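Local atomic coordinates of 2-hydroxyhepta-2,4-diene-1,7-dioate isomerase (Corynebacterium glutamicum, PDB entry 4DBF), a protein that probably acts as a metal-dependent oxaloacetate decarboxylase of the fumarylacetoacetate hydrolase (FAH) family and may have isomerase activity. Residues Thr163-Val168 with Gly190-Trp195; Val133-Glu138 with Ile271-Pro276. One frame throughout, in Å; residues are numbered along the deposited sequence.

How the interactions relate
Interactions 1 and 2 lie about 8 Å apart, centre to centre, and share the antiparallel pair of strands 133-143 and 159-170, which follow one another in the chain. Between these strands I165 O and E138 N, at 3.0 Å, and E136 O and D167 N, at 2.9 Å, are probable hydrogen bonds. Along the sequence, 133-138 comes first, then the two segments of interaction 1, and 271-276 last. Interaction 1 extends the pairing to strand 190-197; interaction 2 reaches the second sheet through strand 270-275. Both meet at one magnesium ion, bound by E136, E138 and D167, a worked example of a metal site built on strands that also pack the core.

Interaction 1. Residues Thr163-Val168 with Gly190-Trp195; sequences TIINDV and GPIGPW. With MG (magnesium ion), chain C.
T163 and W195 meet through a hydroxyl-to-carbonyl hydrogen bond, T163 OG1 giving its proton to W195 O at 2.9 Å from well above the carbonyl plane. The torsion that sets OG1 opposite the backbone N (chi1 -171°) turns the hydroxyl to this carbonyl, and it leaves CG2 to touch I192 CG2 at 3.6 Å, the two side chains crossing at about a right angle. Backbone bonds zip the antiparallel strands together. I164 and G193 form a hydrogen-bonded pair, with G193 N to I164 O at 3.0 Å and a more bent return from I164 N to G193 O; N166 N bonds P191 O at 2.9 Å. The carbonyls of I164 and P191 also receive the CA-H groups of I192 and I165.

Among apolar contacts, I165 and I192 lie side by side, CG1 to CG1 at 3.8 Å, while V168 CG2 meets P191 CD at 3.8 Å, the valine about perpendicular to the proline. A cis peptide precedes P194, where the strand turns a corner and the proline CG sits over the W195 ring.

D167 points away from this pairing and binds magnesium through OD2 at 2.2 Å. Strand 133-143 continues the sheet beside 159-170, bonding to T163 and I165, while I164 faces strands 270-275 and 279-287 of the second sheet.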
loop_
_atom_site.group_PDB
_atom_site.type_symbol
_atom_site.label_atom_id
_atom_site.label_comp_id
_atom_site.label_asym_id
_atom_site.label_seq_id
_atom_site.Cartn_x
_atom_site.Cartn_y
_atom_site.Cartn_z
ATOM N N THR A 163 8.007 14.916 8.824
ATOM C CA THR A 163 8.608 15.369 7.580
ATOM C C THR A 163 7.550 16.056 6.738
ATOM O O THR A 163 6.463 16.285 7.217
ATOM C CB THR A 163 9.362 14.165 6.854
ATOM O OG1 THR A 163 10.120 14.688 5.761
ATOM C CG2 THR A 163 8.379 13.125 6.377
ATOM N N ILE A 164 7.853 16.420 5.505
ATOM C CA ILE A 164 6.855 17.049 4.669
ATOM C C ILE A 164 6.482 16.035 3.599
ATOM O O ILE A 164 7.357 15.258 3.117
ATOM C CB ILE A 164 7.421 18.326 3.982
ATOM C CG1 ILE A 164 8.066 19.289 5.016
ATOM C CG2 ILE A 164 6.274 18.998 3.170
ATOM C CD1 ILE A 164 8.802 20.487 4.339
ATOM N N ILE A 165 5.210 16.016 3.221
ATOM C CA ILE A 165 4.773 15.259 2.024
ATOM C C ILE A 165 4.001 16.186 1.072
ATOM O O ILE A 165 3.296 17.081 1.507
ATOM C CB ILE A 165 3.964 13.980 2.403
ATOM C CG1 ILE A 165 3.601 13.196 1.118
ATOM C CG2 ILE A 165 2.632 14.312 3.238
ATOM C CD1 ILE A 165 3.018 11.831 1.359
ATOM N N ASN A 166 4.177 15.990 -0.235
ATOM C CA ASN A 166 3.374 16.694 -1.237
ATOM C C ASN A 166 2.400 15.614 -1.753
ATOM O O ASN A 166 2.825 14.671 -2.461
ATOM C CB ASN A 166 4.307 17.272 -2.350
ATOM C CG ASN A 166 3.562 18.151 -3.298
ATOM O OD1 ASN A 166 2.317 18.085 -3.351
ATOM N ND2 ASN A 166 4.284 18.972 -4.072
ATOM N N ASP A 167 1.120 15.680 -1.364
ATOM C CA ASP A 167 0.155 14.627 -1.746
ATOM C C ASP A 167 -0.405 15.059 -3.126
ATOM O O ASP A 167 -1.490 15.665 -3.220
ATOM C CB ASP A 167 -0.939 14.533 -0.659
ATOM C CG ASP A 167 -2.028 13.539 -0.979
ATOM O OD1 ASP A 167 -1.886 12.674 -1.865
ATOM O OD2 ASP A 167 -3.090 13.606 -0.329
ATOM N N VAL A 168 0.326 14.724 -4.177
ATOM C CA VAL A 168 0.016 15.220 -5.536
ATOM C C VAL A 168 -1.198 14.417 -5.977
ATOM O O VAL A 168 -1.253 13.240 -5.695
ATOM C CB VAL A 168 1.203 14.927 -6.450
ATOM C CG1 VAL A 168 0.877 15.302 -7.878
ATOM C CG2 VAL A 168 2.466 15.737 -5.925
ATOM N N GLY A 190 4.066 11.179 -4.738
ATOM C CA GLY A 190 4.275 11.407 -3.295
ATOM C C GLY A 190 5.695 11.892 -2.951
ATOM O O GLY A 190 6.388 11.234 -2.160
ATOM N N PRO A 191 6.106 13.049 -3.434
ATOM C CA PRO A 191 7.354 13.559 -2.802
ATOM C C PRO A 191 7.360 13.671 -1.257
ATOM O O PRO A 191 6.351 14.074 -0.656
ATOM C CB PRO A 191 7.543 14.923 -3.400
ATOM C CG PRO A 191 6.652 14.909 -4.677
ATOM C CD PRO A 191 5.488 14.043 -4.333
ATOM N N ILE A 192 8.445 13.247 -0.644
ATOM C CA ILE A 192 8.641 13.327 0.791
ATOM C C ILE A 192 10.044 13.828 1.164
ATOM O O ILE A 192 10.983 13.466 0.538
ATOM C CB ILE A 192 8.412 11.980 1.463
ATOM C CG1 ILE A 192 7.031 11.464 1.167
ATOM C CG2 ILE A 192 8.532 12.094 2.940
ATOM C CD1 ILE A 192 6.843 10.028 1.554
ATOM N N GLY A 193 10.120 14.657 2.190
ATOM C CA GLY A 193 11.354 15.258 2.607
ATOM C C GLY A 193 11.206 16.595 3.266
ATOM O O GLY A 193 10.131 17.031 3.489
ATOM N N PRO A 194 12.313 17.249 3.555
ATOM C CA PRO A 194 13.643 16.821 3.134
ATOM C C PRO A 194 14.384 15.906 4.087
ATOM O O PRO A 194 15.353 15.349 3.710
ATOM C CB PRO A 194 14.402 18.125 3.079
ATOM C CG PRO A 194 13.794 18.911 4.127
ATOM C CD PRO A 194 12.343 18.618 4.064
ATOM N N TRP A 195 13.911 15.798 5.302
ATOM C CA TRP A 195 14.462 14.936 6.291
ATOM C C TRP A 195 13.458 14.798 7.375
ATOM O O TRP A 195 12.439 15.411 7.319
ATOM C CB TRP A 195 15.767 15.497 6.830
ATOM C CG TRP A 195 15.683 16.947 7.155
ATOM C CD1 TRP A 195 14.879 17.551 8.073
ATOM C CD2 TRP A 195 16.406 18.032 6.528
ATOM N NE1 TRP A 195 15.065 18.879 8.064
ATOM C CE2 TRP A 195 15.960 19.225 7.160
ATOM C CE3 TRP A 195 17.334 18.116 5.556
ATOM C CZ2 TRP A 195 16.458 20.442 6.823
ATOM C CZ3 TRP A 195 17.821 19.338 5.213
ATOM C CH2 TRP A 195 17.397 20.479 5.839
HETATM MG MG MG C . -4.149 15.045 0.964
HETATM O O HOH W 1 -6.007 14.232 0.582
HETATM O O HOH W 2 -4.005 13.695 2.645
HETATM O O HOH W 3 -5.127 16.583 1.886
#

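Interaction 2. Residues Val133-Glu138 with Ile271-Pro276; sequences VEFEGE and IEIEIP. With MG (magnesium ion), chain C.
F135 and I271 make the tight end of this contact. The methyl I271 CD1 stands over the centre of the phenyl face, 3.5 Å from the centroid of the F135 ring and 10° off its normal, a CH-pi contact. I271 reaches it with CG1 opposite the backbone N (chi1 -180°), followed by a bend at chi2 of 66° that lifts CD1 onto the ring. I273 CD1 approaches the same ring obliquely and more distantly, and lies 3.7 Å from G137 CA; with no side chain on G137, the isoleucine packs directly against the backbone.

Toward I275 the fit slackens: I275 CD1 touches just the E138 carbonyl, at 3.9 Å from O. On the far side of 271-276, E272 and E274 are partly exposed and stay clear of 133-138, E274 pairing instead with R213.

Opposite the packed face, E136 and E138 extend to magnesium, with E136 OE1 at 2.2 Å and E138 OE2 at 2.1 Å from the ion. Water 2 donates to E138 OE1 at 2.7 Å, and R171 forms a salt bridge to E136 OE2. D167 and three waters complete the six ligands, a three-carboxylate metal site of the kind found in the FAH family, occupied here by magnesium.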
loop_
_atom_site.group_PDB
_atom_site.type_symbol
_atom_site.label_atom_id
_atom_site.label_comp_id
_atom_site.label_asym_id
_atom_site.label_seq_id
_atom_site.Cartn_x
_atom_site.Cartn_y
_atom_site.Cartn_z
ATOM N N VAL A 133 -3.728 18.267 -12.233
ATOM C CA VAL A 133 -2.875 17.758 -11.178
ATOM C C VAL A 133 -2.468 18.828 -10.203
ATOM O O VAL A 133 -1.747 19.726 -10.539
ATOM C CB VAL A 133 -1.635 17.101 -11.757
ATOM C CG1 VAL A 133 -0.713 16.622 -10.684
ATOM C CG2 VAL A 133 -2.012 15.993 -12.675
ATOM N N GLU A 134 -2.961 18.710 -8.992
ATOM C CA GLU A 134 -2.673 19.658 -7.933
ATOM C C GLU A 134 -1.739 19.083 -6.871
ATOM O O GLU A 134 -1.666 17.920 -6.695
ATOM C CB GLU A 134 -3.962 20.153 -7.272
ATOM C CG GLU A 134 -4.913 20.816 -8.242
ATOM C CD GLU A 134 -6.137 21.434 -7.616
ATOM O OE1 GLU A 134 -6.457 21.172 -6.484
ATOM O OE2 GLU A 134 -6.768 22.220 -8.288
ATOM N N PHE A 135 -1.067 19.956 -6.168
ATOM C CA PHE A 135 -0.242 19.597 -5.060
ATOM C C PHE A 135 -1.020 19.786 -3.779
ATOM O O PHE A 135 -2.003 20.435 -3.758
ATOM C CB PHE A 135 0.952 20.508 -5.019
ATOM C CG PHE A 135 0.595 21.928 -4.814
ATOM C CD1 PHE A 135 0.412 22.425 -3.560
ATOM C CD2 PHE A 135 0.381 22.753 -5.882
ATOM C CE1 PHE A 135 0.059 23.719 -3.377
ATOM C CE2 PHE A 135 0.046 24.056 -5.702
ATOM C CZ PHE A 135 -0.114 24.535 -4.446
ATOM N N GLU A 136 -0.525 19.213 -2.713
ATOM C CA GLU A 136 -1.077 19.470 -1.413
ATOM C C GLU A 136 0.056 19.350 -0.419
ATOM O O GLU A 136 0.584 18.320 -0.278
ATOM C CB GLU A 136 -2.139 18.448 -1.033
ATOM C CG GLU A 136 -3.225 18.145 -2.027
ATOM C CD GLU A 136 -4.324 17.274 -1.461
ATOM O OE1 GLU A 136 -4.036 16.344 -0.762
ATOM O OE2 GLU A 136 -5.471 17.520 -1.748
ATOM N N GLY A 137 0.406 20.417 0.252
ATOM C CA GLY A 137 1.412 20.344 1.274
ATOM C C GLY A 137 0.865 19.840 2.572
ATOM O O GLY A 137 -0.079 20.358 3.052
ATOM N N GLU A 138 1.510 18.836 3.140
ATOM C CA GLU A 138 1.050 18.227 4.356
ATOM C C GLU A 138 2.139 17.896 5.325
ATOM O O GLU A 138 3.208 17.554 4.961
ATOM C CB GLU A 138 0.216 16.964 4.098
ATOM C CG GLU A 138 -0.677 17.046 2.900
ATOM C CD GLU A 138 -1.725 15.952 2.785
ATOM O OE1 GLU A 138 -1.924 15.147 3.643
ATOM O OE2 GLU A 138 -2.382 15.926 1.784
ATOM N N ILE A 271 7.312 23.322 -7.668
ATOM C CA ILE A 271 6.490 23.423 -6.466
ATOM C C ILE A 271 7.326 23.242 -5.184
ATOM O O ILE A 271 8.111 22.318 -5.083
ATOM C CB ILE A 271 5.254 22.399 -6.524
ATOM C CG1 ILE A 271 4.374 22.500 -5.271
ATOM C CG2 ILE A 271 5.665 20.919 -6.671
ATOM C CD1 ILE A 271 3.629 23.822 -5.079
ATOM N N GLU A 272 7.165 24.132 -4.220
ATOM C CA GLU A 272 7.955 24.033 -3.015
ATOM C C GLU A 272 7.039 24.147 -1.808
ATOM O O GLU A 272 6.390 25.198 -1.600
ATOM C CB GLU A 272 8.992 25.149 -2.981
ATOM C CG GLU A 272 9.967 25.120 -1.817
ATOM C CD GLU A 272 10.955 26.278 -1.935
ATOM O OE1 GLU A 272 10.548 27.434 -1.736
ATOM O OE2 GLU A 272 12.124 26.027 -2.236
ATOM N N ILE A 273 7.034 23.106 -0.975
ATOM C CA ILE A 273 6.246 23.188 0.231
ATOM C C ILE A 273 7.182 23.653 1.344
ATOM O O ILE A 273 8.314 23.139 1.454
ATOM C CB ILE A 273 5.654 21.778 0.641
ATOM C CG1 ILE A 273 4.924 21.059 -0.541
ATOM C CG2 ILE A 273 4.781 21.878 1.916
ATOM C CD1 ILE A 273 3.790 21.817 -1.126
ATOM N N GLU A 274 6.705 24.521 2.226
ATOM C CA GLU A 274 7.536 24.910 3.358
ATOM C C GLU A 274 6.816 24.680 4.672
ATOM O O GLU A 274 5.706 25.119 4.826
ATOM C CB GLU A 274 7.969 26.385 3.262
ATOM C CG GLU A 274 8.588 26.913 4.515
ATOM C CD GLU A 274 8.967 28.385 4.396
ATOM O OE1 GLU A 274 8.060 29.261 4.252
ATOM O OE2 GLU A 274 10.183 28.647 4.506
ATOM N N ILE A 275 7.459 23.994 5.622
ATOM C CA ILE A 275 6.927 23.876 6.966
ATOM C C ILE A 275 8.029 24.350 7.947
ATOM O O ILE A 275 9.037 23.693 8.070
ATOM C CB ILE A 275 6.415 22.444 7.308
ATOM C CG1 ILE A 275 5.270 21.979 6.372
ATOM C CG2 ILE A 275 5.962 22.409 8.772
ATOM C CD1 ILE A 275 4.681 20.650 6.748
ATOM N N PRO A 276 7.858 25.527 8.607
ATOM C CA PRO A 276 8.916 26.046 9.516
ATOM C C PRO A 276 9.223 25.042 10.614
ATOM O O PRO A 276 8.305 24.380 11.141
ATOM C CB PRO A 276 8.296 27.350 10.084
ATOM C CG PRO A 276 6.777 27.274 9.741
ATOM C CD PRO A 276 6.757 26.498 8.437
HETATM MG MG MG C . -4.149 15.045 0.964
HETATM O O HOH W 2 -4.005 13.695 2.645
HETATM O O HOH W 1 -6.007 14.232 0.582
HETATM O O HOH W 3 -5.127 16.583 1.886
#